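L-lysine 6-monooxygenase involved in desferrioxamine biosynthesis (Erwinia amylovora CFBP1430, PDB 5O8P) is an FAD-containing cadaverine monooxygenase that probably uses NADPH to hydroxylate an amino nitrogen of its substrate during desferrioxamine siderophore biosynthesis. Local coordinates at residues F19-A24 with A63-L68; T67-T72 with M398-N403; S73-L78 with E112-L117. All coordinates share one frame; numbering follows the deposited sequence.

Overall arrangement
The chain enters these contacts on helix 18-27, the first helix of the FAD-binding Rossmann-type unit. Contact 1 closes a loop of 38 residues by laying residues 63-68 against that helix. Contact 2 starts where contact 1 ends, since T67 and L68 belong to both, and closes a far longer loop of 325 residues by bringing helix 399-410 to the same irregular segment. Contact 3 comes after contact 1 in sequence and is nested inside the loop of contact 2; it joins the lead-in of helix 77-83 to the end of helix 100-113. Together the three tie four helices around residues 63-76, and each also lies near the second subunit.

Contact 1 of 3, residues F19-A24 with A63-L68; sequences FNLGLA and ADLVTL. With FAD (flavin-adenine dinucleotide), chain C.
OD1 of D64 is gripped by two backbone amides, and the turn it folds sets the neighbouring L65 against L21 and G22. V66 N lies 3.1 Å from D64 OD1, its N-H coming from above the carboxylate plane and closing an Asx turn. The amide of T67 uses the syn lone pair of the same oxygen, N to OD1 2.7 Å, while the T67 hydroxyl binds D64 OD2 on its syn side. OD2 also accepts from the amide of L77, so both carboxylate oxygens of this buried group have two partners. Aspartate suits the place because its short side chain can turn back on the amides that follow it.

L65 points toward helix 18-27. Its CG is anti to its carbonyl carbon (chi1 -62°), which brings CD2 within 3.8 Å of G22 N and 4.0 Å of L21 CG. The two leucines meet obliquely, CD2 of L65 lying against CG and CD2 of L21. Beside them G22, with no side chain, allows the backbones to approach to 4.4 Å between G22 CA and L65 CA, with the L65 carbonyl oxygen 3.6 Å from G22 CA. Y106 on helix 100-113 receives the N-H of L65.

At the start of the helix F19 turns to the cofactor instead: CE2 of its ring lies 3.2 Å from O5' of FAD, the oxygen approaching obliquely. F19 also has a cation-pi partner in R402 of helix 399-410, while helix 18-27 packs on F37 of strand 35-38, as expected of the helix in a beta-alpha-beta dinucleotide-binding unit.

With no hydrogen bond crossing between the segments, their cohesion is apolar packing at close backbone range; four donors around D64 would favour its ionised form and fix the loop that supplies L65.

Contact 2 of 3, residues T67-T72 with M398-N403; sequences TLADPT and MACYRN
C400, on the first turn of helix 399-410, points its side chain into the bend formed by T67, L68 and A69, so this is a helix-to-loop packing contact within the FAD-binding part of the fold. L68 and A69 direct their CB atoms toward the helix and meet the cysteine at its base: L68 CB lies 3.8 Å from C400 CB, and A69 CB is 3.9 Å from the same carbon. The approach is therefore CB against CB. Beyond it, the isobutyl end of L68 continues to L87 of the second subunit, and the L68 carbonyl accepts a hydrogen bond from K82 of that same subunit.

The C400 thiol is held differently. With SG anti to the carbonyl carbon (chi1 -78°), the sulfur runs alongside the loop backbone, 4.2 Å from T67 N and 3.9 Å from L68 N. A small, weakly polar side chain suits such a place, because it can fill the bend; no hydrogen bond crosses the contact, and the sulfur also packs near the carbonyl oxygen of V66. Alanine at position 69 likewise allows close approach, and its methyl also touches L26 of helix 18-27. At the centre of the contact, C400 SG lies 3.7 Å from A69 N.

Contact 3 of 3, residues S73-L78 with E112-L117; sequences SPYSLL and ERLGNL
The guanidinium of R113 has P74 over one face and stands nearly upright against the ring of Y75, whose OH lies at its edge. CB of P74 is the atom over that face, and P74 CG is 3.5 Å from R113 NH2, the two side chains meeting at about a right angle. The same cation forms an off-centre cation-pi contact with Y75: R113 CZ is 4.8 Å from the ring centroid, and the two planes stand 81° apart. A bend at chi3 (83°) turns the end of the arginine to reach both residues. Deeper in, L114 offers a methyl to the tyrosine, with CD2 3.5 Å from Y75 CZ.

A type I turn from S73 to S76 presents P74 and Y75. S73 OG takes the N-H of Y75 in an ST turn, N to OG 3.0 Å, and proline fits the second position of the turn, where no amide hydrogen is called for. Tyrosine suits its site because its ring is buried while its hydroxyl is hydrogen-bonded to E28; the other oxygen of E28 accepts from the amide of G115.

Outward, Y75 rests on A110 of helix 100-113 and C25 of helix 18-27. L114 leans on L21 of the latter, and N116 pairs its backbone with F37 of strand 35-38.

Contact 1 of 3, residues F19-A24 with A63-L68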
loop_
_atom_site.group_PDB
_atom_site.type_symbol
_atom_site.label_atom_id
_atom_site.label_comp_id
_atom_site.label_asym_id
_atom_site.label_seq_id
_atom_site.Cartn_x
_atom_site.Cartn_y
_atom_site.Cartn_z
ATOM N N PHE B 19 1.403 -17.763 -25.800
ATOM C CA PHE B 19 1.113 -19.162 -25.467
ATOM C C PHE B 19 1.979 -20.185 -26.225
ATOM O O PHE B 19 2.657 -20.986 -25.586
ATOM C CB PHE B 19 -0.382 -19.470 -25.628
ATOM C CG PHE B 19 -1.258 -18.616 -24.772
ATOM C CD1 PHE B 19 -0.951 -18.391 -23.419
ATOM C CD2 PHE B 19 -2.401 -18.055 -25.279
ATOM C CE1 PHE B 19 -1.746 -17.603 -22.623
ATOM C CE2 PHE B 19 -3.211 -17.268 -24.467
ATOM C CZ PHE B 19 -2.865 -17.033 -23.155
ATOM N N ASN B 20 1.986 -20.157 -27.558
ATOM C CA ASN B 20 2.861 -21.073 -28.318
ATOM C C ASN B 20 4.333 -20.742 -28.175
ATOM O O ASN B 20 5.156 -21.638 -28.280
ATOM C CB ASN B 20 2.498 -21.152 -29.799
ATOM C CG ASN B 20 1.460 -22.220 -30.110
ATOM O OD1 ASN B 20 1.056 -22.974 -29.245
ATOM N ND2 ASN B 20 1.020 -22.279 -31.356
ATOM N N LEU B 21 4.677 -19.484 -27.922
ATOM C CA LEU B 21 6.068 -19.131 -27.620
ATOM C C LEU B 21 6.481 -19.800 -26.312
ATOM O O LEU B 21 7.621 -20.239 -26.159
ATOM C CB LEU B 21 6.252 -17.614 -27.526
ATOM C CG LEU B 21 7.680 -17.124 -27.260
ATOM C CD1 LEU B 21 8.621 -17.571 -28.370
ATOM C CD2 LEU B 21 7.744 -15.603 -27.098
ATOM N N GLY B 22 5.548 -19.871 -25.364
ATOM C CA GLY B 22 5.747 -20.627 -24.130
ATOM C C GLY B 22 5.990 -22.084 -24.417
ATOM O O GLY B 22 7.032 -22.622 -24.040
ATOM N N LEU B 23 5.049 -22.716 -25.115
ATOM C CA LEU B 23 5.202 -24.127 -25.515
ATOM C C LEU B 23 6.557 -24.380 -26.171
ATOM O O LEU B 23 7.195 -25.407 -25.916
ATOM C CB LEU B 23 4.085 -24.560 -26.468
ATOM C CG LEU B 23 3.979 -26.050 -26.807
ATOM C CD1 LEU B 23 4.041 -26.916 -25.572
ATOM C CD2 LEU B 23 2.694 -26.316 -27.570
ATOM N N ALA B 24 7.001 -23.432 -26.996
ATOM C CA ALA B 24 8.277 -23.549 -27.687
ATOM C C ALA B 24 9.458 -23.575 -26.733
ATOM O O ALA B 24 10.349 -24.415 -26.897
ATOM C CB ALA B 24 8.442 -22.427 -28.694
ATOM N N ALA B 63 4.513 -15.496 -14.070
ATOM C CA ALA B 63 3.757 -15.856 -15.275
ATOM C C ALA B 63 4.463 -15.264 -16.497
ATOM O O ALA B 63 3.977 -14.345 -17.168
ATOM C CB ALA B 63 2.317 -15.383 -15.186
ATOM N N ASP B 64 5.635 -15.827 -16.745
ATOM C CA ASP B 64 6.441 -15.567 -17.911
ATOM C C ASP B 64 6.232 -16.796 -18.822
ATOM O O ASP B 64 5.181 -17.426 -18.758
ATOM C CB ASP B 64 7.909 -15.326 -17.490
ATOM C CG ASP B 64 8.564 -16.540 -16.790
ATOM O OD1 ASP B 64 7.978 -17.641 -16.748
ATOM O OD2 ASP B 64 9.685 -16.390 -16.266
ATOM N N LEU B 65 7.208 -17.159 -19.648
ATOM C CA LEU B 65 6.990 -18.205 -20.647
ATOM C C LEU B 65 7.096 -19.624 -20.077
ATOM O O LEU B 65 6.512 -20.567 -20.634
ATOM C CB LEU B 65 7.973 -18.003 -21.798
ATOM C CG LEU B 65 7.814 -16.669 -22.546
ATOM C CD1 LEU B 65 9.065 -16.295 -23.327
ATOM C CD2 LEU B 65 6.606 -16.734 -23.473
ATOM N N VAL B 66 7.800 -19.750 -18.948
ATOM C CA VAL B 66 8.308 -21.035 -18.446
ATOM C C VAL B 66 8.272 -21.280 -16.926
ATOM O O VAL B 66 8.064 -22.421 -16.505
ATOM C CB VAL B 66 9.768 -21.249 -18.912
ATOM C CG1 VAL B 66 9.829 -21.380 -20.428
ATOM C CG2 VAL B 66 10.685 -20.128 -18.453
ATOM N N THR B 67 8.485 -20.239 -16.113
ATOM C CA THR B 67 8.702 -20.384 -14.664
ATOM C C THR B 67 7.659 -21.241 -13.907
ATOM O O THR B 67 8.034 -21.959 -12.990
ATOM C CB THR B 67 8.885 -19.001 -13.978
ATOM O OG1 THR B 67 10.068 -18.356 -14.458
ATOM C CG2 THR B 67 9.051 -19.122 -12.492
ATOM N N LEU B 68 6.377 -21.199 -14.266
ATOM C CA LEU B 68 5.377 -21.988 -13.518
ATOM C C LEU B 68 5.421 -23.472 -13.840
ATOM O O LEU B 68 4.802 -24.273 -13.155
ATOM C CB LEU B 68 3.956 -21.434 -13.694
ATOM C CG LEU B 68 3.720 -20.031 -13.091
ATOM C CD1 LEU B 68 2.300 -19.558 -13.316
ATOM C CD2 LEU B 68 4.071 -19.946 -11.619
HETATM P PA FAD C . -1.552 -13.742 -30.306
HETATM O O1A FAD C . -0.755 -12.457 -30.173
HETATM O O2A FAD C . -2.963 -13.685 -30.838
HETATM O O5B FAD C . -0.651 -14.707 -31.236
HETATM C C5B FAD C . -1.130 -15.272 -32.452
HETATM C C4B FAD C . -0.071 -15.321 -33.546
HETATM O O4B FAD C . -0.471 -16.267 -34.550
HETATM C C3B FAD C . 0.096 -13.984 -34.260
HETATM O O3B FAD C . 1.495 -13.686 -34.361
HETATM C C2B FAD C . -0.592 -14.180 -35.611
HETATM O O2B FAD C . -0.014 -13.422 -36.679
HETATM C C1B FAD C . -0.404 -15.665 -35.850
HETATM N N9A FAD C . -1.327 -16.295 -36.834
HETATM C C8A FAD C . -2.674 -16.233 -36.894
HETATM N N7A FAD C . -3.135 -16.958 -37.952
HETATM C C5A FAD C . -2.070 -17.496 -38.584
HETATM C C6A FAD C . -1.823 -18.364 -39.768
HETATM N N6A FAD C . -2.848 -18.824 -40.525
HETATM N N1A FAD C . -0.538 -18.687 -40.069
HETATM C C2A FAD C . 0.504 -18.241 -39.334
HETATM N N3A FAD C . 0.350 -17.447 -38.257
HETATM C C4A FAD C . -0.883 -17.053 -37.838
HETATM N N1 FAD C . -3.274 -11.481 -20.446
HETATM C C2 FAD C . -2.595 -11.577 -19.273
HETATM O O2 FAD C . -2.647 -12.661 -18.649
HETATM N N3 FAD C . -1.868 -10.553 -18.772
HETATM C C4 FAD C . -1.777 -9.369 -19.404
HETATM O O4 FAD C . -1.106 -8.438 -18.918
HETATM C C4X FAD C . -2.491 -9.183 -20.692
HETATM N N5 FAD C . -2.438 -8.020 -21.377
HETATM C C5X FAD C . -3.103 -7.882 -22.548
HETATM C C6 FAD C . -3.014 -6.659 -23.209
HETATM C C7 FAD C . -3.669 -6.443 -24.419
HETATM C C7M FAD C . -3.560 -5.109 -25.114
HETATM C C8 FAD C . -4.480 -7.548 -25.011
HETATM C C8M FAD C . -5.198 -7.340 -26.317
HETATM C C9 FAD C . -4.579 -8.775 -24.355
HETATM C C9A FAD C . -3.921 -9.008 -23.133
HETATM N N10 FAD C . -3.988 -10.255 -22.423
HETATM C C10 FAD C . -3.276 -10.347 -21.194
HETATM C "C1'" FAD C . -4.751 -11.441 -22.898
HETATM C "C2'" FAD C . -3.872 -12.435 -23.693
HETATM O "O2'" FAD C . -2.632 -12.679 -22.998
HETATM C "C3'" FAD C . -3.575 -11.987 -25.137
HETATM O "O3'" FAD C . -4.796 -11.844 -25.879
HETATM C "C4'" FAD C . -2.653 -12.951 -25.896
HETATM O "O4'" FAD C . -1.956 -12.235 -26.922
HETATM C "C5'" FAD C . -3.408 -14.112 -26.537
HETATM O "O5'" FAD C . -2.503 -15.198 -26.745
HETATM P P FAD C . -2.234 -15.762 -28.219
HETATM O O1P FAD C . -1.184 -16.850 -28.118
HETATM O O2P FAD C . -3.606 -16.086 -28.738
HETATM O O3P FAD C . -1.555 -14.409 -28.820
#

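Contact 2 of 3, residues T67-T72 with M398-N403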
loop_
_atom_site.group_PDB
_atom_site.type_symbol
_atom_site.label_atom_id
_atom_site.label_comp_id
_atom_site.label_asym_id
_atom_site.label_seq_id
_atom_site.Cartn_x
_atom_site.Cartn_y
_atom_site.Cartn_z
ATOM N N THR B 67 8.485 -20.239 -16.113
ATOM C CA THR B 67 8.702 -20.384 -14.664
ATOM C C THR B 67 7.659 -21.241 -13.907
ATOM O O THR B 67 8.034 -21.959 -12.990
ATOM C CB THR B 67 8.885 -19.001 -13.978
ATOM O OG1 THR B 67 10.068 -18.356 -14.458
ATOM C CG2 THR B 67 9.051 -19.122 -12.492
ATOM N N LEU B 68 6.377 -21.199 -14.266
ATOM C CA LEU B 68 5.377 -21.988 -13.518
ATOM C C LEU B 68 5.421 -23.472 -13.840
ATOM O O LEU B 68 4.802 -24.273 -13.155
ATOM C CB LEU B 68 3.956 -21.434 -13.694
ATOM C CG LEU B 68 3.720 -20.031 -13.091
ATOM C CD1 LEU B 68 2.300 -19.558 -13.316
ATOM C CD2 LEU B 68 4.071 -19.946 -11.619
ATOM N N ALA B 69 6.117 -23.828 -14.909
ATOM C CA ALA B 69 6.410 -25.220 -15.224
ATOM C C ALA B 69 7.842 -25.597 -14.858
ATOM O O ALA B 69 8.088 -26.741 -14.479
ATOM C CB ALA B 69 6.183 -25.465 -16.704
ATOM N N ASP B 70 8.781 -24.655 -14.997
ATOM C CA ASP B 70 10.203 -24.932 -14.798
ATOM C C ASP B 70 10.991 -23.653 -14.562
ATOM O O ASP B 70 11.493 -23.055 -15.507
ATOM C CB ASP B 70 10.784 -25.669 -16.006
ATOM C CG ASP B 70 12.315 -25.860 -15.923
ATOM O OD1 ASP B 70 12.885 -25.669 -14.815
ATOM O OD2 ASP B 70 12.939 -26.186 -16.974
ATOM N N PRO B 71 11.145 -23.256 -13.296
ATOM C CA PRO B 71 11.936 -22.079 -12.941
ATOM C C PRO B 71 13.401 -22.136 -13.333
ATOM O O PRO B 71 14.026 -21.088 -13.416
ATOM C CB PRO B 71 11.832 -22.035 -11.414
ATOM C CG PRO B 71 10.576 -22.757 -11.090
ATOM C CD PRO B 71 10.460 -23.833 -12.123
ATOM N N THR B 72 13.946 -23.331 -13.560
ATOM C CA THR B 72 15.340 -23.472 -14.001
ATOM C C THR B 72 15.547 -23.212 -15.501
ATOM O O THR B 72 16.704 -23.141 -15.938
ATOM C CB THR B 72 15.933 -24.875 -13.706
ATOM O OG1 THR B 72 15.397 -25.840 -14.622
ATOM C CG2 THR B 72 15.679 -25.300 -12.269
ATOM N N MET B 398 -1.927 -19.148 -16.590
ATOM C CA MET B 398 -2.217 -20.574 -16.810
ATOM C C MET B 398 -1.685 -21.110 -18.143
ATOM O O MET B 398 -2.130 -22.156 -18.626
ATOM C CB MET B 398 -3.716 -20.825 -16.645
ATOM C CG MET B 398 -4.177 -20.589 -15.216
ATOM S SD MET B 398 -3.444 -21.717 -13.998
ATOM C CE MET B 398 -4.460 -23.197 -14.215
ATOM N N ALA B 399 -0.690 -20.411 -18.693
ATOM C CA ALA B 399 -0.071 -20.783 -19.953
ATOM C C ALA B 399 0.830 -21.979 -19.740
ATOM O O ALA B 399 0.761 -22.943 -20.499
ATOM C CB ALA B 399 0.721 -19.618 -20.522
ATOM N N CYS B 400 1.673 -21.921 -18.710
ATOM C CA CYS B 400 2.520 -23.072 -18.349
ATOM C C CYS B 400 1.718 -24.311 -17.931
ATOM O O CYS B 400 2.121 -25.421 -18.269
ATOM C CB CYS B 400 3.498 -22.720 -17.244
ATOM S SG CYS B 400 4.914 -21.784 -17.806
ATOM N N TYR B 401 0.600 -24.129 -17.212
ATOM C CA TYR B 401 -0.266 -25.262 -16.880
ATOM C C TYR B 401 -0.702 -25.957 -18.176
ATOM O O TYR B 401 -0.453 -27.157 -18.353
ATOM C CB TYR B 401 -1.507 -24.869 -16.033
ATOM C CG TYR B 401 -2.471 -26.033 -15.852
ATOM C CD1 TYR B 401 -2.164 -27.086 -14.992
ATOM C CD2 TYR B 401 -3.661 -26.114 -16.585
ATOM C CE1 TYR B 401 -3.002 -28.189 -14.875
ATOM C CE2 TYR B 401 -4.525 -27.197 -16.447
ATOM C CZ TYR B 401 -4.183 -28.235 -15.582
ATOM O OH TYR B 401 -4.983 -29.343 -15.411
ATOM N N ARG B 402 -1.320 -25.194 -19.077
ATOM C CA ARG B 402 -1.857 -25.762 -20.321
ATOM C C ARG B 402 -0.737 -26.393 -21.176
ATOM O O ARG B 402 -0.851 -27.545 -21.615
ATOM C CB ARG B 402 -2.644 -24.710 -21.124
ATOM C CG ARG B 402 -3.493 -25.280 -22.261
ATOM C CD ARG B 402 -4.266 -24.245 -23.060
ATOM N NE ARG B 402 -3.525 -22.988 -23.187
ATOM C CZ ARG B 402 -3.965 -21.773 -22.858
ATOM N NH1 ARG B 402 -5.213 -21.559 -22.442
ATOM N NH2 ARG B 402 -3.150 -20.733 -23.006
ATOM N N ASN B 403 0.356 -25.659 -21.357
ATOM C CA ASN B 403 1.519 -26.177 -22.077
ATOM C C ASN B 403 2.058 -27.482 -21.473
ATOM O O ASN B 403 2.448 -28.400 -22.206
ATOM C CB ASN B 403 2.634 -25.114 -22.151
ATOM C CG ASN B 403 2.314 -23.989 -23.124
ATOM O OD1 ASN B 403 1.702 -24.214 -24.162
ATOM N ND2 ASN B 403 2.735 -22.774 -22.793
#

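Contact 3 of 3, residues S73-L78 with E112-L117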
loop_
_atom_site.group_PDB
_atom_site.type_symbol
_atom_site.label_atom_id
_atom_site.label_comp_id
_atom_site.label_asym_id
_atom_site.label_seq_id
_atom_site.Cartn_x
_atom_site.Cartn_y
_atom_site.Cartn_z
ATOM N N SER B 73 14.461 -23.091 -16.284
ATOM C CA SER B 73 14.583 -22.848 -17.722
ATOM C C SER B 73 15.333 -21.562 -17.983
ATOM O O SER B 73 15.111 -20.553 -17.285
ATOM C CB SER B 73 13.228 -22.749 -18.423
ATOM O OG SER B 73 13.391 -22.266 -19.766
ATOM N N PRO B 74 16.226 -21.586 -18.989
ATOM C CA PRO B 74 16.934 -20.370 -19.361
ATOM C C PRO B 74 16.043 -19.320 -20.041
ATOM O O PRO B 74 16.459 -18.166 -20.130
ATOM C CB PRO B 74 18.048 -20.871 -20.274
ATOM C CG PRO B 74 17.553 -22.161 -20.808
ATOM C CD PRO B 74 16.634 -22.746 -19.800
ATOM N N TYR B 75 14.822 -19.684 -20.447
ATOM C CA TYR B 75 13.867 -18.698 -20.985
ATOM C C TYR B 75 13.079 -17.924 -19.934
ATOM O O TYR B 75 12.143 -17.202 -20.274
ATOM C CB TYR B 75 12.912 -19.374 -21.981
ATOM C CG TYR B 75 13.674 -19.902 -23.147
ATOM C CD1 TYR B 75 14.084 -19.052 -24.148
ATOM C CD2 TYR B 75 14.065 -21.223 -23.211
ATOM C CE1 TYR B 75 14.822 -19.510 -25.220
ATOM C CE2 TYR B 75 14.800 -21.696 -24.279
ATOM C CZ TYR B 75 15.180 -20.829 -25.274
ATOM O OH TYR B 75 15.911 -21.273 -26.329
ATOM N N SER B 76 13.454 -18.041 -18.666
ATOM C CA SER B 76 12.747 -17.323 -17.599
ATOM C C SER B 76 12.975 -15.830 -17.722
ATOM O O SER B 76 13.990 -15.386 -18.254
ATOM C CB SER B 76 13.207 -17.793 -16.214
ATOM O OG SER B 76 14.467 -17.233 -15.886
ATOM N N LEU B 77 12.021 -15.064 -17.213
ATOM C CA LEU B 77 12.135 -13.604 -17.125
ATOM C C LEU B 77 13.329 -13.188 -16.256
ATOM O O LEU B 77 14.020 -12.231 -16.582
ATOM C CB LEU B 77 10.824 -13.011 -16.603
ATOM C CG LEU B 77 10.622 -11.511 -16.447
ATOM C CD1 LEU B 77 11.205 -10.971 -15.146
ATOM C CD2 LEU B 77 11.161 -10.775 -17.656
ATOM N N LEU B 78 13.564 -13.908 -15.164
ATOM C CA LEU B 78 14.708 -13.632 -14.293
ATOM C C LEU B 78 16.030 -13.902 -14.994
ATOM O O LEU B 78 16.988 -13.154 -14.821
ATOM C CB LEU B 78 14.613 -14.425 -12.981
ATOM C CG LEU B 78 13.571 -13.886 -12.001
ATOM C CD1 LEU B 78 13.474 -14.806 -10.804
ATOM C CD2 LEU B 78 13.913 -12.476 -11.543
ATOM N N GLU B 112 14.232 -14.972 -30.336
ATOM C CA GLU B 112 15.537 -14.940 -30.997
ATOM C C GLU B 112 16.406 -16.149 -30.571
ATOM O O GLU B 112 16.970 -16.831 -31.418
ATOM C CB GLU B 112 16.238 -13.591 -30.715
ATOM C CG GLU B 112 17.147 -13.069 -31.822
ATOM C CD GLU B 112 18.458 -13.847 -31.973
ATOM O OE1 GLU B 112 18.979 -14.385 -30.960
ATOM O OE2 GLU B 112 18.976 -13.915 -33.119
ATOM N N ARG B 113 16.472 -16.433 -29.270
ATOM C CA ARG B 113 17.308 -17.534 -28.733
ATOM C C ARG B 113 16.867 -18.918 -29.227
ATOM O O ARG B 113 17.683 -19.825 -29.353
ATOM C CB ARG B 113 17.296 -17.532 -27.195
ATOM C CG ARG B 113 18.660 -17.496 -26.521
ATOM C CD ARG B 113 18.547 -17.696 -25.007
ATOM N NE ARG B 113 18.455 -19.133 -24.718
ATOM C CZ ARG B 113 19.222 -19.834 -23.870
ATOM N NH1 ARG B 113 20.174 -19.247 -23.127
ATOM N NH2 ARG B 113 19.024 -21.159 -23.771
ATOM N N LEU B 114 15.572 -19.082 -29.476
ATOM C CA LEU B 114 15.021 -20.377 -29.853
ATOM C C LEU B 114 15.411 -20.792 -31.261
ATOM O O LEU B 114 15.661 -19.957 -32.135
ATOM C CB LEU B 114 13.488 -20.372 -29.756
ATOM C CG LEU B 114 12.880 -20.377 -28.351
ATOM C CD1 LEU B 114 11.440 -19.862 -28.380
ATOM C CD2 LEU B 114 12.927 -21.770 -27.768
ATOM N N GLY B 115 15.446 -22.109 -31.456
ATOM C CA GLY B 115 15.661 -22.716 -32.757
ATOM C C GLY B 115 14.403 -23.224 -33.452
ATOM O O GLY B 115 14.388 -23.360 -34.669
ATOM N N ASN B 116 13.346 -23.501 -32.694
ATOM C CA ASN B 116 12.165 -24.192 -33.239
ATOM C C ASN B 116 11.094 -23.284 -33.841
ATOM O O ASN B 116 9.997 -23.757 -34.133
ATOM C CB ASN B 116 11.550 -25.139 -32.198
ATOM C CG ASN B 116 11.316 -24.484 -30.852
ATOM O OD1 ASN B 116 11.520 -23.278 -30.686
ATOM N ND2 ASN B 116 10.902 -25.294 -29.861
ATOM N N LEU B 117 11.404 -22.005 -34.056
ATOM C CA LEU B 117 10.431 -21.059 -34.628
ATOM C C LEU B 117 10.710 -20.802 -36.101
ATOM O O LEU B 117 11.861 -20.677 -36.471
ATOM C CB LEU B 117 10.474 -19.727 -33.866
ATOM C CG LEU B 117 10.337 -19.827 -32.345
ATOM C CD1 LEU B 117 10.343 -18.434 -31.733
ATOM C CD2 LEU B 117 9.079 -20.617 -31.976
#